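Local coordinates for protein ribonucleoside-diphosphate reductase (Pseudomonas aeruginosa, PDB 5IM3) that probably catalyses the reduction of ribonucleoside diphosphates to deoxyribonucleotides, the precursors of DNA, under allosteric control by bound nucleotides, at residues A[402-414]-A[422-434]. Numbering follows the deposited sequence.
Sequences LGNDWTPVRALGS and KSQGVVPFLKVVN. With DTP (2'-deoxyadenosine 5'-triphosphate), chain G.
W406 lays one face of its indole on L430 CD2, from helix 427-440; the methyl sits 3.5 Å from the centroid of the five-membered ring and 5° off the normal, a CH-pi contact. The benzo ring is met obliquely by two more helix side chains, V433 CG2 3.3 Å from W406 CZ2 and F429 CB 3.7 Å from W406 CZ3. With CG anti to its carbonyl carbon (chi1 -80°), the indole is carried across F429, L430 and V433, side chains within about one turn of the helix. Next along the loop, V409 CG1 meets V426 CG1 at 3.7 Å and also borders the dATP sugar. F429 turns its ring so that the edge, through CZ, approaches N3 of the adenine.

Polar contacts begin at R410. The guanidinium lies with one face over C5' of the nucleotide, and its NH2 donates to O3G at 2.9 Å; NH1 reaches O1G weakly, and D380 forms a salt bridge with NE, which fixes the rotation of the group. One water joins R410 O, S423 OG and the deoxyribose O3'. S423 OG accepts from G425 N in an ST turn. Two nearly straight backbone bonds then tie the loops: G413 N to S423 O (164°) and S423 N to S414 O at 2.9 Å, the latter in the carbonyl plane. The type II turn from A411 to S414 places both donor and acceptor.

dATP is also hydrogen-bonded to K397 and V440 of the second subunit, and F429 packs on A439 of that subunit, which puts the site at the subunit interface: a strand-loop-helix unit of the ribonucleotide reductase barrel that holds dATP, consistent with the family's allosteric specificity site.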
loop_
_atom_site.group_PDB
_atom_site.type_symbol
_atom_site.label_atom_id
_atom_site.label_comp_id
_atom_site.label_asym_id
_atom_site.label_seq_id
_atom_site.Cartn_x
_atom_site.Cartn_y
_atom_site.Cartn_z
ATOM N N LEU A 402 -15.794 -37.479 6.227
ATOM C CA LEU A 402 -16.442 -37.312 7.521
ATOM C C LEU A 402 -16.886 -35.876 7.756
ATOM O O LEU A 402 -16.134 -34.929 7.505
ATOM C CB LEU A 402 -15.496 -37.717 8.652
ATOM C CG LEU A 402 -15.266 -39.213 8.837
ATOM C CD1 LEU A 402 -13.902 -39.463 9.438
ATOM C CD2 LEU A 402 -16.352 -39.779 9.726
ATOM N N GLY A 403 -18.106 -35.727 8.264
ATOM C CA GLY A 403 -18.542 -34.503 8.915
ATOM C C GLY A 403 -18.647 -34.734 10.415
ATOM O O GLY A 403 -19.200 -35.745 10.854
ATOM N N ASN A 404 -18.095 -33.796 11.186
ATOM C CA ASN A 404 -18.085 -33.865 12.646
ATOM C C ASN A 404 -18.780 -32.640 13.221
ATOM O O ASN A 404 -18.370 -31.506 12.949
ATOM C CB ASN A 404 -16.660 -33.927 13.201
ATOM C CG ASN A 404 -16.005 -35.271 13.028
ATOM O OD1 ASN A 404 -16.636 -36.254 12.634
ATOM N ND2 ASN A 404 -14.716 -35.321 13.337
ATOM N N ASP A 405 -19.799 -32.870 14.048
ATOM C CA ASP A 405 -20.445 -31.807 14.811
ATOM C C ASP A 405 -19.734 -31.653 16.154
ATOM O O ASP A 405 -19.889 -32.494 17.047
ATOM C CB ASP A 405 -21.925 -32.119 15.011
ATOM C CG ASP A 405 -22.539 -31.315 16.142
ATOM O OD1 ASP A 405 -22.173 -30.132 16.296
ATOM O OD2 ASP A 405 -23.382 -31.869 16.880
ATOM N N TRP A 406 -18.970 -30.574 16.306
ATOM C CA TRP A 406 -18.220 -30.315 17.527
ATOM C C TRP A 406 -18.901 -29.311 18.445
ATOM O O TRP A 406 -18.356 -28.992 19.506
ATOM C CB TRP A 406 -16.810 -29.837 17.172
ATOM C CG TRP A 406 -15.934 -30.988 16.832
ATOM C CD1 TRP A 406 -15.805 -31.592 15.613
ATOM C CD2 TRP A 406 -15.094 -31.716 17.731
ATOM N NE1 TRP A 406 -14.928 -32.645 15.698
ATOM C CE2 TRP A 406 -14.476 -32.742 16.987
ATOM C CE3 TRP A 406 -14.800 -31.600 19.092
ATOM C CZ2 TRP A 406 -13.580 -33.642 17.560
ATOM C CZ3 TRP A 406 -13.911 -32.494 19.656
ATOM C CH2 TRP A 406 -13.311 -33.500 18.893
ATOM N N THR A 407 -20.088 -28.838 18.081
ATOM C CA THR A 407 -20.779 -27.838 18.888
ATOM C C THR A 407 -20.998 -28.256 20.339
ATOM O O THR A 407 -20.874 -27.389 21.220
ATOM C CB THR A 407 -22.116 -27.499 18.220
ATOM O OG1 THR A 407 -21.867 -26.873 16.954
ATOM C CG2 THR A 407 -22.958 -26.570 19.088
ATOM N N PRO A 408 -21.329 -29.510 20.664
ATOM C CA PRO A 408 -21.648 -29.834 22.068
ATOM C C PRO A 408 -20.479 -29.674 23.028
ATOM O O PRO A 408 -20.710 -29.584 24.241
ATOM C CB PRO A 408 -22.112 -31.299 21.999
ATOM C CG PRO A 408 -22.501 -31.522 20.575
ATOM C CD PRO A 408 -21.579 -30.655 19.769
ATOM N N VAL A 409 -19.245 -29.631 22.536
ATOM C CA VAL A 409 -18.067 -29.647 23.399
ATOM C C VAL A 409 -17.846 -28.254 23.981
ATOM O O VAL A 409 -17.804 -27.262 23.246
ATOM C CB VAL A 409 -16.837 -30.137 22.617
ATOM C CG1 VAL A 409 -15.578 -30.069 23.467
ATOM C CG2 VAL A 409 -17.067 -31.561 22.125
ATOM N N ARG A 410 -17.678 -28.184 25.302
ATOM C CA ARG A 410 -17.665 -26.908 26.010
ATOM C C ARG A 410 -16.445 -26.070 25.634
ATOM O O ARG A 410 -15.379 -26.589 25.296
ATOM C CB ARG A 410 -17.707 -27.137 27.520
ATOM C CG ARG A 410 -16.527 -27.904 28.087
ATOM C CD ARG A 410 -16.767 -28.261 29.548
ATOM N NE ARG A 410 -17.912 -29.155 29.701
ATOM C CZ ARG A 410 -18.257 -29.754 30.836
ATOM N NH1 ARG A 410 -17.551 -29.556 31.943
ATOM N NH2 ARG A 410 -19.311 -30.555 30.863
ATOM N N ALA A 411 -16.615 -24.752 25.721
ATOM C CA ALA A 411 -15.684 -23.803 25.135
ATOM C C ALA A 411 -14.653 -23.327 26.158
ATOM O O ALA A 411 -14.691 -23.683 27.337
ATOM C CB ALA A 411 -16.449 -22.614 24.556
ATOM N N LEU A 412 -13.718 -22.504 25.686
ATOM C CA LEU A 412 -12.721 -21.897 26.558
ATOM C C LEU A 412 -13.397 -21.235 27.750
ATOM O O LEU A 412 -14.395 -20.526 27.600
ATOM C CB LEU A 412 -11.895 -20.866 25.782
ATOM C CG LEU A 412 -10.863 -20.075 26.597
ATOM C CD1 LEU A 412 -9.722 -20.976 27.055
ATOM C CD2 LEU A 412 -10.331 -18.891 25.802
ATOM N N GLY A 413 -12.845 -21.481 28.940
ATOM C CA GLY A 413 -13.330 -20.873 30.158
ATOM C C GLY A 413 -14.387 -21.663 30.896
ATOM O O GLY A 413 -14.760 -21.272 32.008
ATOM N N SER A 414 -14.883 -22.756 30.321
ATOM C CA SER A 414 -15.898 -23.563 30.979
ATOM C C SER A 414 -15.297 -24.335 32.150
ATOM O O SER A 414 -14.130 -24.736 32.125
ATOM C CB SER A 414 -16.525 -24.549 29.994
ATOM O OG SER A 414 -16.898 -23.909 28.789
ATOM N N LYS A 422 -10.227 -25.210 34.175
ATOM C CA LYS A 422 -11.026 -24.611 33.114
ATOM C C LYS A 422 -10.625 -25.171 31.759
ATOM O O LYS A 422 -9.437 -25.338 31.467
ATOM C CB LYS A 422 -10.881 -23.088 33.100
ATOM C CG LYS A 422 -11.694 -22.390 34.176
ATOM C CD LYS A 422 -11.403 -20.899 34.229
ATOM C CE LYS A 422 -12.198 -20.226 35.334
ATOM N NZ LYS A 422 -11.716 -18.840 35.599
ATOM N N SER A 423 -11.629 -25.441 30.929
ATOM C CA SER A 423 -11.395 -25.984 29.600
ATOM C C SER A 423 -10.689 -24.965 28.715
ATOM O O SER A 423 -10.848 -23.752 28.871
ATOM C CB SER A 423 -12.717 -26.386 28.948
ATOM O OG SER A 423 -12.508 -26.896 27.642
ATOM N N GLN A 424 -9.895 -25.476 27.779
ATOM C CA GLN A 424 -9.300 -24.668 26.726
ATOM C C GLN A 424 -10.115 -24.694 25.443
ATOM O O GLN A 424 -9.685 -24.121 24.437
ATOM C CB GLN A 424 -7.869 -25.140 26.446
ATOM C CG GLN A 424 -6.951 -25.013 27.649
ATOM C CD GLN A 424 -6.988 -23.624 28.258
ATOM O OE1 GLN A 424 -6.789 -22.626 27.564
ATOM N NE2 GLN A 424 -7.267 -23.553 29.557
ATOM N N GLY A 425 -11.274 -25.342 25.454
ATOM C CA GLY A 425 -12.157 -25.323 24.315
ATOM C C GLY A 425 -11.901 -26.449 23.338
ATOM O O GLY A 425 -11.180 -27.416 23.601
ATOM N N VAL A 426 -12.509 -26.297 22.162
ATOM C CA VAL A 426 -12.562 -27.393 21.203
ATOM C C VAL A 426 -11.284 -27.487 20.379
ATOM O O VAL A 426 -10.952 -28.563 19.872
ATOM C CB VAL A 426 -13.795 -27.238 20.294
ATOM C CG1 VAL A 426 -15.067 -27.199 21.128
ATOM C CG2 VAL A 426 -13.686 -25.979 19.431
ATOM N N VAL A 427 -10.552 -26.381 20.218
ATOM C CA VAL A 427 -9.451 -26.363 19.251
ATOM C C VAL A 427 -8.360 -27.367 19.598
ATOM O O VAL A 427 -7.867 -28.045 18.685
ATOM C CB VAL A 427 -8.931 -24.930 19.071
ATOM C CG1 VAL A 427 -7.652 -24.911 18.247
ATOM C CG2 VAL A 427 -9.998 -24.097 18.375
ATOM N N PRO A 428 -7.933 -27.530 20.852
ATOM C CA PRO A 428 -6.920 -28.563 21.127
ATOM C C PRO A 428 -7.365 -29.962 20.743
ATOM O O PRO A 428 -6.526 -30.794 20.374
ATOM C CB PRO A 428 -6.694 -28.443 22.638
ATOM C CG PRO A 428 -7.045 -27.059 22.959
ATOM C CD PRO A 428 -8.188 -26.697 22.039
ATOM N N PHE A 429 -8.665 -30.250 20.834
ATOM C CA PHE A 429 -9.178 -31.525 20.355
ATOM C C PHE A 429 -9.225 -31.577 18.828
ATOM O O PHE A 429 -8.927 -32.608 18.224
ATOM C CB PHE A 429 -10.549 -31.783 20.965
ATOM C CG PHE A 429 -10.514 -31.945 22.457
ATOM C CD1 PHE A 429 -9.727 -32.917 23.031
ATOM C CD2 PHE A 429 -11.251 -31.120 23.283
ATOM C CE1 PHE A 429 -9.676 -33.073 24.396
ATOM C CE2 PHE A 429 -11.205 -31.272 24.654
ATOM C CZ PHE A 429 -10.418 -32.250 25.211
ATOM N N LEU A 430 -9.589 -30.466 18.185
ATOM C CA LEU A 430 -9.565 -30.447 16.727
ATOM C C LEU A 430 -8.166 -30.685 16.194
ATOM O O LEU A 430 -7.998 -31.244 15.110
ATOM C CB LEU A 430 -10.115 -29.124 16.202
ATOM C CG LEU A 430 -11.603 -28.938 16.478
ATOM C CD1 LEU A 430 -12.051 -27.555 16.030
ATOM C CD2 LEU A 430 -12.416 -30.017 15.778
ATOM N N LYS A 431 -7.148 -30.290 16.957
ATOM C CA LYS A 431 -5.782 -30.597 16.565
ATOM C C LYS A 431 -5.541 -32.102 16.550
ATOM O O LYS A 431 -4.805 -32.612 15.703
ATOM C CB LYS A 431 -4.801 -29.903 17.505
ATOM C CG LYS A 431 -3.350 -30.262 17.238
ATOM C CD LYS A 431 -2.847 -29.613 15.955
ATOM C CE LYS A 431 -2.600 -28.129 16.165
ATOM N NZ LYS A 431 -1.833 -27.554 15.038
ATOM N N VAL A 432 -6.138 -32.822 17.503
ATOM C CA VAL A 432 -6.044 -34.279 17.492
ATOM C C VAL A 432 -6.750 -34.842 16.261
ATOM O O VAL A 432 -6.253 -35.760 15.611
ATOM C CB VAL A 432 -6.626 -34.861 18.792
ATOM C CG1 VAL A 432 -6.551 -36.383 18.782
ATOM C CG2 VAL A 432 -5.883 -34.292 20.009
ATOM N N VAL A 433 -7.922 -34.300 15.928
ATOM C CA VAL A 433 -8.616 -34.692 14.701
ATOM C C VAL A 433 -7.717 -34.454 13.500
ATOM O O VAL A 433 -7.530 -35.328 12.649
ATOM C CB VAL A 433 -9.940 -33.917 14.566
ATOM C CG1 VAL A 433 -10.567 -34.164 13.197
ATOM C CG2 VAL A 433 -10.896 -34.294 15.681
ATOM N N ASN A 434 -7.158 -33.244 13.420
ATOM C CA ASN A 434 -6.325 -32.865 12.288
ATOM C C ASN A 434 -5.195 -33.862 12.069
ATOM O O ASN A 434 -4.930 -34.274 10.934
ATOM C CB ASN A 434 -5.768 -31.462 12.531
ATOM C CG ASN A 434 -4.884 -30.984 11.409
ATOM O OD1 ASN A 434 -5.352 -30.354 10.461
ATOM N ND2 ASN A 434 -3.596 -31.278 11.508
HETATM P PG DTP G . -19.130 -32.926 34.008
HETATM O O1G DTP G . -18.212 -31.808 34.369
HETATM O O2G DTP G . -20.432 -32.920 34.810
HETATM O O3G DTP G . -19.496 -32.917 32.524
HETATM P PB DTP G . -17.969 -35.445 33.227
HETATM O O1B DTP G . -18.902 -35.484 32.086
HETATM O O2B DTP G . -17.888 -36.810 33.910
HETATM O O3B DTP G . -18.458 -34.345 34.271
HETATM P PA DTP G . -15.935 -35.167 31.293
HETATM O O1A DTP G . -17.063 -35.675 30.533
HETATM O O2A DTP G . -14.837 -36.204 31.258
HETATM O O3A DTP G . -16.504 -35.024 32.768
HETATM O "O5'" DTP G . -15.434 -33.812 30.661
HETATM C "C5'" DTP G . -16.345 -32.767 30.264
HETATM C "C4'" DTP G . -15.637 -31.795 29.353
HETATM O "O4'" DTP G . -14.392 -31.388 29.962
HETATM C "C3'" DTP G . -15.292 -32.325 27.960
HETATM O "O3'" DTP G . -15.525 -31.320 26.974
HETATM C "C2'" DTP G . -13.807 -32.648 28.063
HETATM C "C1'" DTP G . -13.306 -31.642 29.085
HETATM N N9 DTP G . -12.187 -32.118 29.884
HETATM C C8 DTP G . -12.266 -32.941 30.976
HETATM N N7 DTP G . -11.103 -33.271 31.484
HETATM C C5 DTP G . -10.192 -32.607 30.675
HETATM C C6 DTP G . -8.787 -32.533 30.693
HETATM N N6 DTP G . -8.022 -33.160 31.590
HETATM N N1 DTP G . -8.188 -31.773 29.751
HETATM C C2 DTP G . -8.950 -31.134 28.859
HETATM N N3 DTP G . -10.280 -31.131 28.740
HETATM C C4 DTP G . -10.847 -31.893 29.686
HETATM O O HOH W 1 -14.069 -28.977 26.449
#